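Local coordinates for ethanolamine utilization protein EutL (Clostridium perfringens E str. JGS1987, PDB 4TME) that probably forms part of the shell of the ethanolamine utilization microcompartment, where ethanolamine binding is proposed to control opening of its pore allosterically, at residues Y123-V128 with D201-A206; L147-A152 with G186-G191. All blocks are in the same frame, centred on the assembly; numbering follows the deposited sequence.

Interaction 1. Residues Y123-V128 with D201-A206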
ATOM      1  N   TYR C 123      14.742  -6.783 -12.717  1.00 24.33           N
ATOM      2  CA  TYR C 123      14.336  -5.588 -13.433  1.00 23.74           C
ATOM      3  C   TYR C 123      13.688  -5.949 -14.755  1.00 23.01           C
ATOM      4  O   TYR C 123      13.820  -7.070 -15.255  1.00 25.16           O
ATOM      5  CB  TYR C 123      15.545  -4.682 -13.700  1.00 23.56           C
ATOM      6  CG  TYR C 123      16.613  -5.359 -14.529  1.00 24.87           C
ATOM      7  CD1 TYR C 123      17.628  -6.098 -13.930  1.00 27.12           C
ATOM      8  CD2 TYR C 123      16.614  -5.261 -15.910  1.00 26.77           C
ATOM      9  CE1 TYR C 123      18.603  -6.728 -14.693  1.00 29.08           C
ATOM     10  CE2 TYR C 123      17.573  -5.884 -16.669  1.00 29.56           C
ATOM     11  CZ  TYR C 123      18.569  -6.612 -16.061  1.00 30.01           C
ATOM     12  OH  TYR C 123      19.527  -7.222 -16.838  1.00 31.38           O
ATOM     13  N   TYR C 124      12.981  -4.971 -15.296  1.00 22.42           N
ATOM     14  CA  TYR C 124      12.309  -5.068 -16.596  1.00 23.30           C
ATOM     15  C   TYR C 124      12.887  -3.986 -17.475  1.00 24.26           C
ATOM     16  O   TYR C 124      12.949  -2.831 -17.062  1.00 25.62           O
ATOM     17  CB  TYR C 124      10.818  -4.860 -16.406  1.00 23.14           C
ATOM     18  CG  TYR C 124       9.866  -5.230 -17.550  1.00 23.48           C
ATOM     19  CD1 TYR C 124       9.857  -6.504 -18.093  1.00 24.26           C
ATOM     20  CD2 TYR C 124       8.892  -4.320 -17.976  1.00 23.70           C
ATOM     21  CE1 TYR C 124       8.955  -6.837 -19.079  1.00 24.40           C
ATOM     22  CE2 TYR C 124       7.977  -4.652 -18.969  1.00 24.22           C
ATOM     23  CZ  TYR C 124       8.009  -5.911 -19.499  1.00 24.81           C
ATOM     24  OH  TYR C 124       7.070  -6.260 -20.482  1.00 25.60           O
ATOM     25  N   ALA C 125      13.313  -4.354 -18.669  1.00 24.53           N
ATOM     26  CA  ALA C 125      13.865  -3.394 -19.615  1.00 26.40           C
ATOM     27  C   ALA C 125      13.373  -3.806 -20.992  1.00 27.87           C
ATOM     28  O   ALA C 125      14.093  -4.446 -21.765  1.00 30.11           O
ATOM     29  CB  ALA C 125      15.374  -3.371 -19.550  1.00 28.33           C
ATOM     30  N   GLN C 126      12.114  -3.479 -21.251  1.00 26.26           N
ATOM     31  CA  GLN C 126      11.385  -4.016 -22.392  1.00 28.03           C
ATOM     32  C   GLN C 126      11.237  -2.932 -23.436  1.00 28.05           C
ATOM     33  O   GLN C 126      10.734  -1.843 -23.156  1.00 27.88           O
ATOM     34  CB  GLN C 126      10.018  -4.536 -21.944  1.00 29.30           C
ATOM     35  CG  GLN C 126       9.114  -5.073 -23.066  1.00 33.55           C
ATOM     36  CD  GLN C 126       9.575  -6.400 -23.646  1.00 39.28           C
ATOM     37  OE1 GLN C 126      10.445  -7.080 -23.093  1.00 39.45           O
ATOM     38  NE2 GLN C 126       8.993  -6.772 -24.782  1.00 43.33           N
ATOM     39  N   CYS C 127      11.684  -3.228 -24.644  1.00 28.70           N
ATOM     40  CA  CYS C 127      11.483  -2.321 -25.742  1.00 32.94           C
ATOM     41  C   CYS C 127      10.146  -2.690 -26.375  1.00 32.49           C
ATOM     42  O   CYS C 127      10.000  -3.779 -26.925  1.00 34.90           O
ATOM     43  CB  CYS C 127      12.625  -2.419 -26.743  1.00 39.01           C
ATOM     44  SG  CYS C 127      12.495  -1.211 -28.072  1.00 46.45           S
ATOM     45  N   VAL C 128       9.170  -1.807 -26.243  1.00 29.56           N
ATOM     46  CA  VAL C 128       7.865  -1.977 -26.879  1.00 29.33           C
ATOM     47  C   VAL C 128       8.007  -1.296 -28.227  1.00 31.21           C
ATOM     48  O   VAL C 128       7.982  -0.073 -28.319  1.00 31.77           O
ATOM     49  CB  VAL C 128       6.728  -1.365 -26.051  1.00 29.50           C
ATOM     50  CG1 VAL C 128       5.379  -1.519 -26.768  1.00 31.38           C
ATOM     51  CG2 VAL C 128       6.675  -1.981 -24.661  1.00 28.80           C
ATOM     52  N   ASP C 201      19.162  -1.043 -22.740  1.00 28.92           N
ATOM     53  CA  ASP C 201      20.462  -1.664 -22.489  1.00 30.16           C
ATOM     54  C   ASP C 201      21.167  -0.938 -21.343  1.00 29.39           C
ATOM     55  O   ASP C 201      21.737  -1.568 -20.449  1.00 28.91           O
ATOM     56  CB  ASP C 201      21.353  -1.635 -23.738  1.00 33.99           C
ATOM     57  CG  ASP C 201      20.861  -2.566 -24.850  1.00 39.06           C
ATOM     58  OD1 ASP C 201      19.983  -3.434 -24.611  1.00 40.35           O
ATOM     59  OD2 ASP C 201      21.385  -2.415 -25.975  1.00 41.40           O
ATOM     60  N   ALA C 202      21.122   0.390 -21.382  1.00 29.58           N
ATOM     61  CA  ALA C 202      21.763   1.211 -20.354  1.00 29.79           C
ATOM     62  C   ALA C 202      21.095   1.035 -18.994  1.00 27.15           C
ATOM     63  O   ALA C 202      21.784   0.990 -17.957  1.00 27.28           O
ATOM     64  CB  ALA C 202      21.740   2.663 -20.753  1.00 31.36           C
ATOM     65  N   PHE C 203      19.762   0.957 -18.985  1.00 25.48           N
ATOM     66  CA  PHE C 203      19.001   0.743 -17.752  1.00 24.15           C
ATOM     67  C   PHE C 203      19.412  -0.600 -17.143  1.00 25.39           C
ATOM     68  O   PHE C 203      19.728  -0.682 -15.957  1.00 25.27           O
ATOM     69  CB  PHE C 203      17.482   0.795 -18.042  1.00 23.51           C
ATOM     70  CG  PHE C 203      16.605   0.700 -16.809  1.00 23.64           C
ATOM     71  CD1 PHE C 203      16.321   1.833 -16.064  1.00 23.70           C
ATOM     72  CD2 PHE C 203      16.051  -0.503 -16.415  1.00 24.51           C
ATOM     73  CE1 PHE C 203      15.525   1.759 -14.929  1.00 22.74           C
ATOM     74  CE2 PHE C 203      15.239  -0.574 -15.286  1.00 23.40           C
ATOM     75  CZ  PHE C 203      14.983   0.553 -14.550  1.00 23.10           C
ATOM     76  N   ALA C 204      19.412  -1.656 -17.959  1.00 25.80           N
ATOM     77  CA  ALA C 204      19.777  -2.975 -17.462  1.00 26.75           C
ATOM     78  C   ALA C 204      21.195  -2.977 -16.864  1.00 26.67           C
ATOM     79  O   ALA C 204      21.427  -3.529 -15.784  1.00 28.44           O
ATOM     80  CB  ALA C 204      19.684  -4.012 -18.572  1.00 27.77           C
ATOM     81  N   GLU C 205      22.131  -2.367 -17.571  1.00 25.20           N
ATOM     82  CA  GLU C 205      23.525  -2.336 -17.137  1.00 26.52           C
ATOM     83  C   GLU C 205      23.638  -1.602 -15.806  1.00 26.32           C
ATOM     84  O   GLU C 205      24.370  -2.035 -14.898  1.00 26.96           O
ATOM     85  CB  GLU C 205      24.407  -1.657 -18.188  1.00 31.26           C
ATOM     86  CG  GLU C 205      25.889  -1.693 -17.831  1.00 43.29           C
ATOM     87  CD  GLU C 205      26.749  -0.935 -18.819  1.00 61.19           C
ATOM     88  OE1 GLU C 205      26.246  -0.599 -19.913  1.00 68.04           O
ATOM     89  OE2 GLU C 205      27.927  -0.675 -18.496  1.00 69.41           O
ATOM     90  N   ALA C 206      22.890  -0.508 -15.664  1.00 27.89           N
ATOM     91  CA  ALA C 206      22.958   0.279 -14.433  1.00 27.99           C
ATOM     92  C   ALA C 206      22.340  -0.469 -13.239  1.00 26.57           C
ATOM     93  O   ALA C 206      22.875  -0.423 -12.127  1.00 26.07           O
ATOM     94  CB  ALA C 206      22.274   1.621 -14.625  1.00 27.56           C
TER

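Interaction 2. Residues L147-A152 with G186-G191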
ATOM      1  N   LEU C 147       8.338   2.504 -27.104  1.00 26.51           N
ATOM      2  CA  LEU C 147       8.669   2.856 -25.717  1.00 27.28           C
ATOM      3  C   LEU C 147       9.782   1.992 -25.172  1.00 28.20           C
ATOM      4  O   LEU C 147       9.917   0.835 -25.556  1.00 29.10           O
ATOM      5  CB  LEU C 147       7.461   2.677 -24.767  1.00 28.31           C
ATOM      6  CG  LEU C 147       6.281   3.624 -24.852  1.00 31.11           C
ATOM      7  CD1 LEU C 147       5.202   3.116 -23.949  1.00 29.80           C
ATOM      8  CD2 LEU C 147       6.708   5.050 -24.477  1.00 33.41           C
ATOM      9  N   ALA C 148      10.557   2.557 -24.237  1.00 26.23           N
ATOM     10  CA  ALA C 148      11.318   1.771 -23.291  1.00 25.41           C
ATOM     11  C   ALA C 148      10.507   1.683 -21.993  1.00 23.88           C
ATOM     12  O   ALA C 148      10.172   2.697 -21.410  1.00 24.72           O
ATOM     13  CB  ALA C 148      12.676   2.403 -23.028  1.00 26.35           C
ATOM     14  N   TYR C 149      10.170   0.471 -21.588  1.00 22.71           N
ATOM     15  CA  TYR C 149       9.393   0.209 -20.370  1.00 20.74           C
ATOM     16  C   TYR C 149      10.378  -0.300 -19.327  1.00 22.23           C
ATOM     17  O   TYR C 149      10.861  -1.426 -19.423  1.00 23.25           O
ATOM     18  CB  TYR C 149       8.285  -0.800 -20.700  1.00 21.33           C
ATOM     19  CG  TYR C 149       7.187  -0.979 -19.660  1.00 21.28           C
ATOM     20  CD1 TYR C 149       7.387  -0.719 -18.309  1.00 21.98           C
ATOM     21  CD2 TYR C 149       5.933  -1.430 -20.058  1.00 21.78           C
ATOM     22  CE1 TYR C 149       6.350  -0.909 -17.373  1.00 21.87           C
ATOM     23  CE2 TYR C 149       4.922  -1.623 -19.163  1.00 22.41           C
ATOM     24  CZ  TYR C 149       5.127  -1.383 -17.825  1.00 21.59           C
ATOM     25  OH  TYR C 149       4.100  -1.586 -16.945  1.00 22.28           O
ATOM     26  N   LEU C 150      10.736   0.586 -18.386  1.00 20.47           N
ATOM     27  CA  LEU C 150      11.863   0.370 -17.470  1.00 21.47           C
ATOM     28  C   LEU C 150      11.350   0.263 -16.035  1.00 22.01           C
ATOM     29  O   LEU C 150      10.704   1.198 -15.549  1.00 23.96           O
ATOM     30  CB  LEU C 150      12.855   1.527 -17.583  1.00 21.12           C
ATOM     31  CG  LEU C 150      13.316   1.844 -19.011  1.00 23.33           C
ATOM     32  CD1 LEU C 150      14.301   3.016 -19.032  1.00 24.80           C
ATOM     33  CD2 LEU C 150      13.937   0.627 -19.676  1.00 25.25           C
ATOM     34  N   VAL C 151      11.611  -0.869 -15.378  1.00 20.71           N
ATOM     35  CA  VAL C 151      11.160  -1.081 -14.004  1.00 20.39           C
ATOM     36  C   VAL C 151      12.253  -1.751 -13.179  1.00 20.87           C
ATOM     37  O   VAL C 151      12.877  -2.691 -13.629  1.00 21.01           O
ATOM     38  CB  VAL C 151       9.885  -1.954 -13.952  1.00 20.59           C
ATOM     39  CG1 VAL C 151       9.381  -2.087 -12.509  1.00 20.96           C
ATOM     40  CG2 VAL C 151       8.795  -1.358 -14.826  1.00 21.59           C
ATOM     41  N   ALA C 152      12.487  -1.243 -11.973  1.00 20.99           N
ATOM     42  CA  ALA C 152      13.408  -1.882 -11.041  1.00 20.07           C
ATOM     43  C   ALA C 152      13.044  -1.475  -9.619  1.00 20.55           C
ATOM     44  O   ALA C 152      12.161  -0.651  -9.414  1.00 21.08           O
ATOM     45  CB  ALA C 152      14.859  -1.491 -11.364  1.00 21.21           C
ATOM     46  N   GLY C 186      10.220   3.241 -11.797  1.00 23.02           N
ATOM     47  CA  GLY C 186      10.782   3.243 -13.142  1.00 24.50           C
ATOM     48  C   GLY C 186      10.088   4.259 -14.015  1.00 25.08           C
ATOM     49  O   GLY C 186       9.643   5.294 -13.514  1.00 24.19           O
ATOM     50  N   ALA C 187       9.990   3.985 -15.314  1.00 23.10           N
ATOM     51  CA  ALA C 187       9.424   4.966 -16.230  1.00 22.57           C
ATOM     52  C   ALA C 187       9.121   4.355 -17.582  1.00 22.90           C
ATOM     53  O   ALA C 187       9.627   3.283 -17.926  1.00 23.48           O
ATOM     54  CB  ALA C 187      10.381   6.143 -16.423  1.00 24.03           C
ATOM     55  N   LEU C 188       8.305   5.078 -18.331  1.00 23.22           N
ATOM     56  CA  LEU C 188       8.138   4.877 -19.761  1.00 24.12           C
ATOM     57  C   LEU C 188       8.859   5.998 -20.483  1.00 26.29           C
ATOM     58  O   LEU C 188       8.561   7.187 -20.249  1.00 26.69           O
ATOM     59  CB  LEU C 188       6.664   4.895 -20.176  1.00 24.31           C
ATOM     60  CG  LEU C 188       5.722   3.905 -19.489  1.00 24.03           C
ATOM     61  CD1 LEU C 188       4.265   4.114 -19.940  1.00 25.87           C
ATOM     62  CD2 LEU C 188       6.171   2.470 -19.742  1.00 23.05           C
ATOM     63  N   LEU C 189       9.801   5.643 -21.353  1.00 25.43           N
ATOM     64  CA  LEU C 189      10.528   6.630 -22.151  1.00 25.92           C
ATOM     65  C   LEU C 189      10.194   6.399 -23.613  1.00 28.68           C
ATOM     66  O   LEU C 189       9.940   5.270 -24.001  1.00 28.55           O
ATOM     67  CB  LEU C 189      12.048   6.525 -21.966  1.00 26.29           C
ATOM     68  CG  LEU C 189      12.544   6.405 -20.519  1.00 27.64           C
ATOM     69  CD1 LEU C 189      14.065   6.303 -20.491  1.00 29.28           C
ATOM     70  CD2 LEU C 189      12.077   7.607 -19.689  1.00 28.86           C
ATOM     71  N   THR C 190      10.221   7.442 -24.430  1.00 30.34           N
ATOM     72  CA  THR C 190       9.951   7.253 -25.864  1.00 30.45           C
ATOM     73  C   THR C 190      11.041   7.847 -26.740  1.00 32.05           C
ATOM     74  O   THR C 190      11.804   8.712 -26.318  1.00 33.08           O
ATOM     75  CB  THR C 190       8.580   7.839 -26.278  1.00 30.38           C
ATOM     76  OG1 THR C 190       8.241   7.374 -27.598  1.00 32.19           O
ATOM     77  CG2 THR C 190       8.582   9.373 -26.286  1.00 30.84           C
ATOM     78  N   GLY C 191      11.091   7.361 -27.975  1.00 32.96           N
ATOM     79  CA  GLY C 191      12.050   7.811 -28.973  1.00 34.58           C
ATOM     80  C   GLY C 191      12.001   6.835 -30.133  1.00 34.96           C
ATOM     81  O   GLY C 191      11.046   6.055 -30.237  1.00 34.45           O
TER

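Interaction 1. Residues Y123-V128 with D201-A206
Helix 193-212 packs along one face of the six-stranded antiparallel sheet in the second BMC domain, and this contact is where it meets strand 122-128. The two short segments run nearly antiparallel (169°), with their axes 8.2 Å apart. No hydrogen bond joins them; side-chain packing, with two backbone carbonyls against the rings, makes the contact.

Start with Tyr-123. Its CG occupies the crowded position between the backbone N and the carbonyl carbon (chi1 60°), which lays the ring alongside the helix, its far corner at Ala-204. The Ala-204 methyl presses there, CB to CE2 of Tyr-123 at 3.4 Å, and stays within 3.7 Å of Tyr-123 OH. On the same side of the ring plane, Ala-204 O stands over the ring face. Tyr-123 OH makes a weak hydrogen bond to Gln-208 NE2, further along the helix.

Phe-203 takes the other route. With CG anti to its backbone N (chi1 -175°), the ring reaches from the helix down to the strand and meets it obliquely, between the CB atoms of Tyr-123 and Ala-125. Ala-125 CB approaches Phe-203 CD2 at 4.3 Å. Leu-150 and Ala-152 of the next strand touch the same phenyl, as does Ala-160 of helix 154-167.

Tyr-124 points away from the helix, toward the ethanolamine side: its OH is hydrogen-bonded to Thr-49 OG1, and its ring lies nearly parallel to that of Phe-112, a pocket residue. Gln-126 CB sits 3.4 Å above the Tyr-124 ring plane, near the rim. What Tyr-124 does offer the helix is its backbone: Phe-203 CE2 rests 3.7 Å from Tyr-124 O.

Interaction 2. Residues L147-A152 with G186-G191
Leu-189 O is gripped twice from strand 146-152: Ala-148 N-H reaches it in the carbonyl plane at 2.8 Å (155° at the hydrogen), and Leu-147 CA adds a CA-H...O contact at 3.2 Å. Leu-147 CD2 also folds over this same oxygen. Leu-150 O is held in a similar way, by Ala-187 N and by a CA-H of Gly-186. The return bond from Leu-189 N to Ala-148 O is the straightest of the four, at 169°.

This is an antiparallel ladder inside the BMC sheet, with Ala-148/Leu-189 and Leu-150/Ala-187 as hydrogen-bonded pairs and Tyr-149/Leu-188 as a non-hydrogen-bonded pair. At Val-151, the partner Gly-186 brings no side chain, and the CA atoms of Val-151 and Gly-186 close to 4.4 Å.

On the Leu-150 face, Leu-150 and Leu-189 cross at about a right angle, their CD1 methyls 3.6 Å apart, under helix 154-167. On the other face, Tyr-149 and Leu-188 lie side by side, and Leu-188 CD2 makes a CH-pi contact over the Tyr-149 ring, 3.8 Å from its centroid. Tyr-149 OH is hydrogen-bonded to Asp-45 OD1 of the ethanolamine site, so it probably helps position that carboxylate; Val-151, on the same face as the Tyr-149 ring, touches a bound ethanolamine directly.

Both contacts are buried and share one sheet, where strands 122-128 and 146-152 are neighbours: Tyr-124 N lies 2.8 Å from Val-151 O, and Val-128 N the same distance from Leu-147 O, both probable hydrogen bonds. Interaction 2 is strand against strand and rests on backbone hydrogen bonds; interaction 1 is helix against strand, without hydrogen bonds across it, mostly apolar side chains and ring-to-carbonyl contacts, and partly exposed around Ala-125 and Ala-204. Phe-203 CE2 links the two, 3.6 Å from Val-151 O. Strand 185-191 leads into helix 193-212, so the chain leaves interaction 2 and returns over the sheet in interaction 1. On the opposite face, Tyr-124 and Tyr-149 meet edge-to-face beside the ethanolamine site.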